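PDB 6PIR: effector protein MavE from Legionella pneumophila subsp. pneumophila, which acts as a membrane-bound virulence effector indispensable for endoplasmic reticulum-mediated remodelling of the Legionella-containing vacuole, for lysosomal evasion and for replication inside macrophages and amoebae. Local coordinates for residues E7-F10 against L11-L15; R95-L98 against L99-V103. All coordinates share one frame; numbering follows the deposited sequence.

Contact 1 (E7-F10 against L11-L15)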
ATOM      1  N   GLU A   7      -8.049  -4.985   9.866  1.00 40.50           N
ATOM      2  CA  GLU A   7      -7.029  -5.091   8.842  1.00 39.32           C
ATOM      3  C   GLU A   7      -7.654  -5.033   7.453  1.00 39.16           C
ATOM      4  O   GLU A   7      -7.053  -4.463   6.543  1.00 35.90           O
ATOM      5  CB  GLU A   7      -6.152  -6.331   9.039  1.00 39.48           C
ATOM      6  CG  GLU A   7      -6.895  -7.666   9.155  1.00 40.79           C
ATOM      7  CD  GLU A   7      -6.973  -8.442   7.854  1.00 39.79           C
ATOM      8  OE1 GLU A   7      -6.608  -7.911   6.758  1.00 38.03           O
ATOM      9  OE2 GLU A   7      -7.449  -9.612   7.952  1.00 40.94           O
ATOM     10  N   ARG A   8      -8.878  -5.550   7.278  1.00 42.10           N
ATOM     11  CA  ARG A   8      -9.506  -5.477   5.957  1.00 42.71           C
ATOM     12  C   ARG A   8      -9.818  -4.032   5.547  1.00 42.32           C
ATOM     13  O   ARG A   8      -9.618  -3.650   4.385  1.00 36.73           O
ATOM     14  CB  ARG A   8     -10.743  -6.375   5.917  1.00 43.89           C
ATOM     15  CG  ARG A   8     -10.341  -7.809   5.611  1.00 38.58           C
ATOM     16  CD  ARG A   8     -11.493  -8.763   5.552  1.00 39.85           C
ATOM     17  NE  ARG A   8     -11.965  -9.084   6.884  1.00 44.01           N
ATOM     18  CZ  ARG A   8     -13.188  -8.811   7.307  1.00 49.44           C
ATOM     19  NH1 ARG A   8     -14.037  -8.222   6.466  1.00 46.57           N
ATOM     20  NH2 ARG A   8     -13.560  -9.161   8.545  1.00 44.86           N
ATOM     21  N   ASN A   9     -10.325  -3.220   6.475  1.00 39.32           N
ATOM     22  CA  ASN A   9     -10.584  -1.818   6.163  1.00 42.13           C
ATOM     23  C   ASN A   9      -9.289  -1.062   5.907  1.00 38.25           C
ATOM     24  O   ASN A   9      -9.225  -0.220   4.998  1.00 36.70           O
ATOM     25  CB  ASN A   9     -11.367  -1.158   7.293  1.00 49.29           C
ATOM     26  CG  ASN A   9     -12.700  -0.630   6.829  1.00 53.39           C
ATOM     27  OD1 ASN A   9     -12.817   0.528   6.424  1.00 57.79           O
ATOM     28  ND2 ASN A   9     -13.715  -1.470   6.895  1.00 54.19           N
ATOM     29  N   PHE A  10      -8.259  -1.336   6.720  1.00 38.79           N
ATOM     30  CA  PHE A  10      -6.960  -0.719   6.514  1.00 37.83           C
ATOM     31  C   PHE A  10      -6.424  -1.036   5.119  1.00 37.30           C
ATOM     32  O   PHE A  10      -5.874  -0.165   4.430  1.00 34.57           O
ATOM     33  CB  PHE A  10      -5.991  -1.223   7.569  1.00 37.63           C
ATOM     34  CG  PHE A  10      -4.696  -0.479   7.596  1.00 37.95           C
ATOM     35  CD1 PHE A  10      -4.529   0.602   8.456  1.00 36.40           C
ATOM     36  CD2 PHE A  10      -3.640  -0.862   6.791  1.00 38.94           C
ATOM     37  CE1 PHE A  10      -3.318   1.310   8.493  1.00 36.56           C
ATOM     38  CE2 PHE A  10      -2.442  -0.168   6.819  1.00 38.00           C
ATOM     39  CZ  PHE A  10      -2.280   0.920   7.677  1.00 36.59           C
ATOM     40  N   LEU A  11      -6.566  -2.285   4.696  1.00 33.78           N
ATOM     41  CA  LEU A  11      -6.133  -2.679   3.366  1.00 31.77           C
ATOM     42  C   LEU A  11      -6.915  -1.927   2.307  1.00 31.69           C
ATOM     43  O   LEU A  11      -6.341  -1.459   1.328  1.00 33.02           O
ATOM     44  CB  LEU A  11      -6.327  -4.195   3.193  1.00 32.07           C
ATOM     45  CG  LEU A  11      -5.415  -5.109   4.003  1.00 36.63           C
ATOM     46  CD1 LEU A  11      -5.966  -6.539   3.913  1.00 33.93           C
ATOM     47  CD2 LEU A  11      -3.958  -5.044   3.536  1.00 37.26           C
ATOM     48  N   ILE A  12      -8.243  -1.865   2.442  1.00 32.86           N
ATOM     49  CA  ILE A  12      -9.049  -1.196   1.417  1.00 31.88           C
ATOM     50  C   ILE A  12      -8.627   0.272   1.263  1.00 31.33           C
ATOM     51  O   ILE A  12      -8.466   0.798   0.145  1.00 29.23           O
ATOM     52  CB  ILE A  12     -10.536  -1.309   1.770  1.00 34.68           C
ATOM     53  CG1 ILE A  12     -11.012  -2.747   1.541  1.00 33.84           C
ATOM     54  CG2 ILE A  12     -11.349  -0.319   0.974  1.00 36.19           C
ATOM     55  CD1 ILE A  12     -12.309  -2.990   2.165  1.00 37.26           C
ATOM     56  N   ASN A  13      -8.441   0.964   2.384  1.00 35.96           N
ATOM     57  CA  ASN A  13      -8.071   2.387   2.290  1.00 32.49           C
ATOM     58  C   ASN A  13      -6.652   2.573   1.785  1.00 30.22           C
ATOM     59  O   ASN A  13      -6.345   3.551   1.064  1.00 30.75           O
ATOM     60  CB  ASN A  13      -8.234   3.035   3.651  1.00 33.02           C
ATOM     61  CG  ASN A  13      -9.665   3.174   4.039  1.00 35.91           C
ATOM     62  OD1 ASN A  13     -10.526   3.359   3.184  1.00 37.53           O
ATOM     63  ND2 ASN A  13      -9.934   3.112   5.331  1.00 35.75           N
ATOM     64  N   SER A  14      -5.762   1.667   2.188  1.00 29.63           N
ATOM     65  CA  SER A  14      -4.383   1.710   1.723  1.00 27.50           C
ATOM     66  C   SER A  14      -4.302   1.473   0.219  1.00 28.59           C
ATOM     67  O   SER A  14      -3.561   2.167  -0.489  1.00 27.11           O
ATOM     68  CB  SER A  14      -3.588   0.668   2.502  1.00 28.33           C
ATOM     69  OG  SER A  14      -3.560   1.028   3.867  1.00 30.77           O
ATOM     70  N   LEU A  15      -5.060   0.492  -0.277  1.00 27.37           N
ATOM     71  CA  LEU A  15      -5.120   0.234  -1.699  1.00 28.90           C
ATOM     72  C   LEU A  15      -5.706   1.406  -2.457  1.00 28.52           C
ATOM     73  O   LEU A  15      -5.211   1.743  -3.534  1.00 24.79           O
ATOM     74  CB  LEU A  15      -5.924  -1.038  -1.963  1.00 26.20           C
ATOM     75  CG  LEU A  15      -5.257  -2.267  -1.392  1.00 28.63           C
ATOM     76  CD1 LEU A  15      -6.127  -3.480  -1.755  1.00 30.30           C
ATOM     77  CD2 LEU A  15      -3.833  -2.417  -1.859  1.00 29.97           C
TER

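Contact 2 (R95-L98 against L99-V103)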
ATOM      1  N   ARG A  95      -0.755  -3.173   9.129  1.00 36.23           N
ATOM      2  CA  ARG A  95       0.348  -2.738   8.298  1.00 34.85           C
ATOM      3  C   ARG A  95       1.275  -3.911   8.008  1.00 37.80           C
ATOM      4  O   ARG A  95       1.743  -4.071   6.877  1.00 35.41           O
ATOM      5  CB  ARG A  95       1.061  -1.584   9.007  1.00 35.07           C
ATOM      6  CG  ARG A  95       2.290  -1.072   8.356  1.00 40.02           C
ATOM      7  CD  ARG A  95       2.860   0.050   9.250  1.00 43.77           C
ATOM      8  NE  ARG A  95       3.409  -0.472  10.493  1.00 51.02           N
ATOM      9  CZ  ARG A  95       3.081  -0.047  11.716  1.00 52.79           C
ATOM     10  NH1 ARG A  95       3.644  -0.608  12.773  1.00 53.63           N
ATOM     11  NH2 ARG A  95       2.201   0.936  11.893  1.00 50.31           N
ATOM     12  N   ASN A  96       1.490  -4.785   8.991  1.00 40.96           N
ATOM     13  CA  ASN A  96       2.295  -5.973   8.750  1.00 40.31           C
ATOM     14  C   ASN A  96       1.598  -6.885   7.746  1.00 36.15           C
ATOM     15  O   ASN A  96       2.264  -7.544   6.959  1.00 38.81           O
ATOM     16  CB  ASN A  96       2.585  -6.767  10.032  1.00 45.58           C
ATOM     17  CG  ASN A  96       3.584  -6.086  10.998  1.00 50.53           C
ATOM     18  OD1 ASN A  96       4.367  -5.223  10.616  1.00 49.42           O
ATOM     19  ND2 ASN A  96       3.604  -6.575  12.242  1.00 52.30           N
ATOM     20  N   ILE A  97       0.267  -6.950   7.777  1.00 36.45           N
ATOM     21  CA  ILE A  97      -0.447  -7.769   6.789  1.00 35.96           C
ATOM     22  C   ILE A  97      -0.307  -7.153   5.410  1.00 40.97           C
ATOM     23  O   ILE A  97       0.033  -7.839   4.445  1.00 39.27           O
ATOM     24  CB  ILE A  97      -1.925  -7.969   7.170  1.00 36.87           C
ATOM     25  CG1 ILE A  97      -2.050  -8.924   8.376  1.00 38.91           C
ATOM     26  CG2 ILE A  97      -2.702  -8.558   5.991  1.00 36.16           C
ATOM     27  CD1 ILE A  97      -3.428  -8.939   8.984  1.00 40.08           C
ATOM     28  N   LEU A  98      -0.481  -5.836   5.320  1.00 37.62           N
ATOM     29  CA  LEU A  98      -0.242  -5.148   4.056  1.00 31.59           C
ATOM     30  C   LEU A  98       1.143  -5.493   3.521  1.00 36.39           C
ATOM     31  O   LEU A  98       1.277  -6.034   2.425  1.00 30.56           O
ATOM     32  CB  LEU A  98      -0.422  -3.650   4.254  1.00 31.08           C
ATOM     33  CG  LEU A  98      -0.138  -2.775   3.013  1.00 29.56           C
ATOM     34  CD1 LEU A  98      -1.082  -3.170   1.842  1.00 31.01           C
ATOM     35  CD2 LEU A  98      -0.305  -1.325   3.383  1.00 37.97           C
ATOM     36  N   LEU A  99       2.177  -5.305   4.340  1.00 37.70           N
ATOM     37  CA  LEU A  99       3.549  -5.486   3.878  1.00 33.43           C
ATOM     38  C   LEU A  99       3.869  -6.951   3.595  1.00 33.87           C
ATOM     39  O   LEU A  99       4.414  -7.287   2.534  1.00 35.12           O
ATOM     40  CB  LEU A  99       4.487  -4.899   4.938  1.00 35.38           C
ATOM     41  CG  LEU A  99       4.249  -3.391   5.090  1.00 33.86           C
ATOM     42  CD1 LEU A  99       4.959  -2.782   6.318  1.00 43.33           C
ATOM     43  CD2 LEU A  99       4.718  -2.679   3.855  1.00 33.95           C
ATOM     44  N   ASP A 100       3.539  -7.846   4.528  1.00 32.98           N
ATOM     45  CA  ASP A 100       4.010  -9.213   4.456  1.00 36.67           C
ATOM     46  C   ASP A 100       3.112 -10.057   3.561  1.00 33.36           C
ATOM     47  O   ASP A 100       3.599 -10.953   2.861  1.00 33.20           O
ATOM     48  CB  ASP A 100       4.065  -9.821   5.866  1.00 37.88           C
ATOM     49  CG  ASP A 100       5.022  -9.073   6.802  1.00 41.52           C
ATOM     50  OD1 ASP A 100       5.744  -8.170   6.344  1.00 39.45           O
ATOM     51  OD2 ASP A 100       5.047  -9.381   8.016  1.00 42.60           O
ATOM     52  N   ASN A 101       1.800  -9.834   3.612  1.00 33.46           N
ATOM     53  CA  ASN A 101       0.893 -10.624   2.796  1.00 33.33           C
ATOM     54  C   ASN A 101       0.618  -9.977   1.431  1.00 31.72           C
ATOM     55  O   ASN A 101       0.620 -10.674   0.411  1.00 33.64           O
ATOM     56  CB  ASN A 101      -0.423 -10.868   3.544  1.00 34.51           C
ATOM     57  CG  ASN A 101      -0.279 -11.884   4.692  1.00 36.34           C
ATOM     58  OD1 ASN A 101      -0.693 -13.069   4.590  1.00 37.46           O
ATOM     59  ND2 ASN A 101       0.287 -11.429   5.787  1.00 37.05           N
ATOM     60  N   TYR A 102       0.358  -8.664   1.377  1.00 33.46           N
ATOM     61  CA  TYR A 102      -0.202  -8.095   0.162  1.00 33.40           C
ATOM     62  C   TYR A 102       0.828  -7.532  -0.793  1.00 31.39           C
ATOM     63  O   TYR A 102       0.586  -7.560  -1.995  1.00 29.07           O
ATOM     64  CB  TYR A 102      -1.221  -7.006   0.503  1.00 31.94           C
ATOM     65  CG  TYR A 102      -2.541  -7.655   0.833  1.00 33.23           C
ATOM     66  CD1 TYR A 102      -2.772  -8.142   2.109  1.00 33.06           C
ATOM     67  CD2 TYR A 102      -3.507  -7.873  -0.150  1.00 32.37           C
ATOM     68  CE1 TYR A 102      -3.955  -8.795   2.418  1.00 33.13           C
ATOM     69  CE2 TYR A 102      -4.717  -8.524   0.151  1.00 32.82           C
ATOM     70  CZ  TYR A 102      -4.928  -8.977   1.440  1.00 36.01           C
ATOM     71  OH  TYR A 102      -6.114  -9.629   1.772  1.00 36.32           O
ATOM     72  N   VAL A 103       1.974  -7.031  -0.316  1.00 32.46           N
ATOM     73  CA  VAL A 103       3.000  -6.551  -1.247  1.00 30.23           C
ATOM     74  C   VAL A 103       3.428  -7.641  -2.211  1.00 27.03           C
ATOM     75  O   VAL A 103       3.520  -7.358  -3.418  1.00 26.18           O
ATOM     76  CB  VAL A 103       4.173  -5.926  -0.477  1.00 27.43           C
ATOM     77  CG1 VAL A 103       5.356  -5.766  -1.399  1.00 28.51           C
ATOM     78  CG2 VAL A 103       3.773  -4.581   0.097  1.00 27.28           C
TER

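Contact 1 (E7-F10 against L11-L15)
S14 folds back onto the carbonyl of F10 one turn earlier in helix 5-21, the familiar helical arrangement in which a serine hydroxyl bonds back to the carbonyl of residue i-4. S14 OG donates to F10 O over 2.7 Å, and S14 N donates to the same oxygen over 2.9 Å. The two donors come from opposite faces of the carbonyl plane, the hydroxyl standing 35° out of it, so neither displaces the other. With OG beside its own backbone N, the hydroxyl lies within reach of that oxygen. It also sits 3.4 Å from F10 CE2, placed obliquely to the ring. A turn nearer the N-terminus, L11 CD1 lies against the carboxylate of E7, 3.2 Å from OE1. E7 CG lies between its backbone N and carbonyl carbon (chi1 54°), and a further bend at chi2 (97°) brings the carboxylate to L11. The regular i to i+4 backbone bonds continue through the segment, among them N13 N to N9 O at 3.0 Å. On the side facing helix 115-134, where R8, N9 and I12 meet L134, I12 CG1 lies 3.3 Å from R8 O, while the guanidinium of R8 turns back to T4. Helix 59-77 meets F10 and S14 through V76, and helix 85-106 meets E7 and F10 through A94. The bond from OG to F10 O lets the hydroxyl of this buried serine spend its proton within its own helix, on an oxygen that also takes the regular bond from S14 N.

Contact 2 (R95-L98 against L99-V103)
L99 lies alongside R95 one turn back in helix 85-106, just before the helix widens into a pi-type turn, within the helical part of MavE that precedes its C-terminal transmembrane helix. Its amide still makes the regular bond to R95 O, 2.9 Å long. The two side chains point the same way, with L99 CD1 3.8 Å from R95 CG; I73 of helix 59-77 and I47 also border this leucine, and R95 also touches Y45 of the NPxY motif. D100 N continues the alpha pattern to N96 O at 2.8 Å, and its carboxylate turns outward to a salt bridge with R50. N101 N still makes an i to i+4 bond to I97 O; the pattern changes at Y102, whose N reaches the same oxygen, lying in the carbonyl plane at 3.2 Å, an i to i+5 bond. Y102 N is itself shared, since it also gives a bent bond (135°) to L98 O from above that carbonyl's plane. I97 and Y102, five apart, lie side by side; L98, four before Y102, turns CD1 to Y102 CB, the two side chains at about a right angle. I126 and L130 of helix 115-134 also touch Y102. V103 N completes the wider turn with a second i+5 bond to L98 O, 3.0 Å long and nearly in line with the C=O bond. CG2 of I97, anti to its backbone N, comes 3.8 Å from Y102 CE1, and I97 O lies at the edge of the ring.

Contacts 1 and 2 sit in different helices that pack on each other, with their centres about 10 Å apart. Both are partly buried, but contact 2 has N96, D100 and N101 exposed, whereas none of the touching residues of contact 1 is fully exposed. Their apolar faces meet directly: L11 CD1 comes 3.4 Å from Y102 CE1, and S14 CB approaches L98 CD2 at 3.9 Å. Helix 59-77 touches both, and helix 115-134 reaches both as well. Both have carbonyls that accept twice: in contact 1 the second donor is a side-chain hydroxyl, in contact 2 both donors are backbone amides and one amide, Y102 N, is itself divided between two carbonyls.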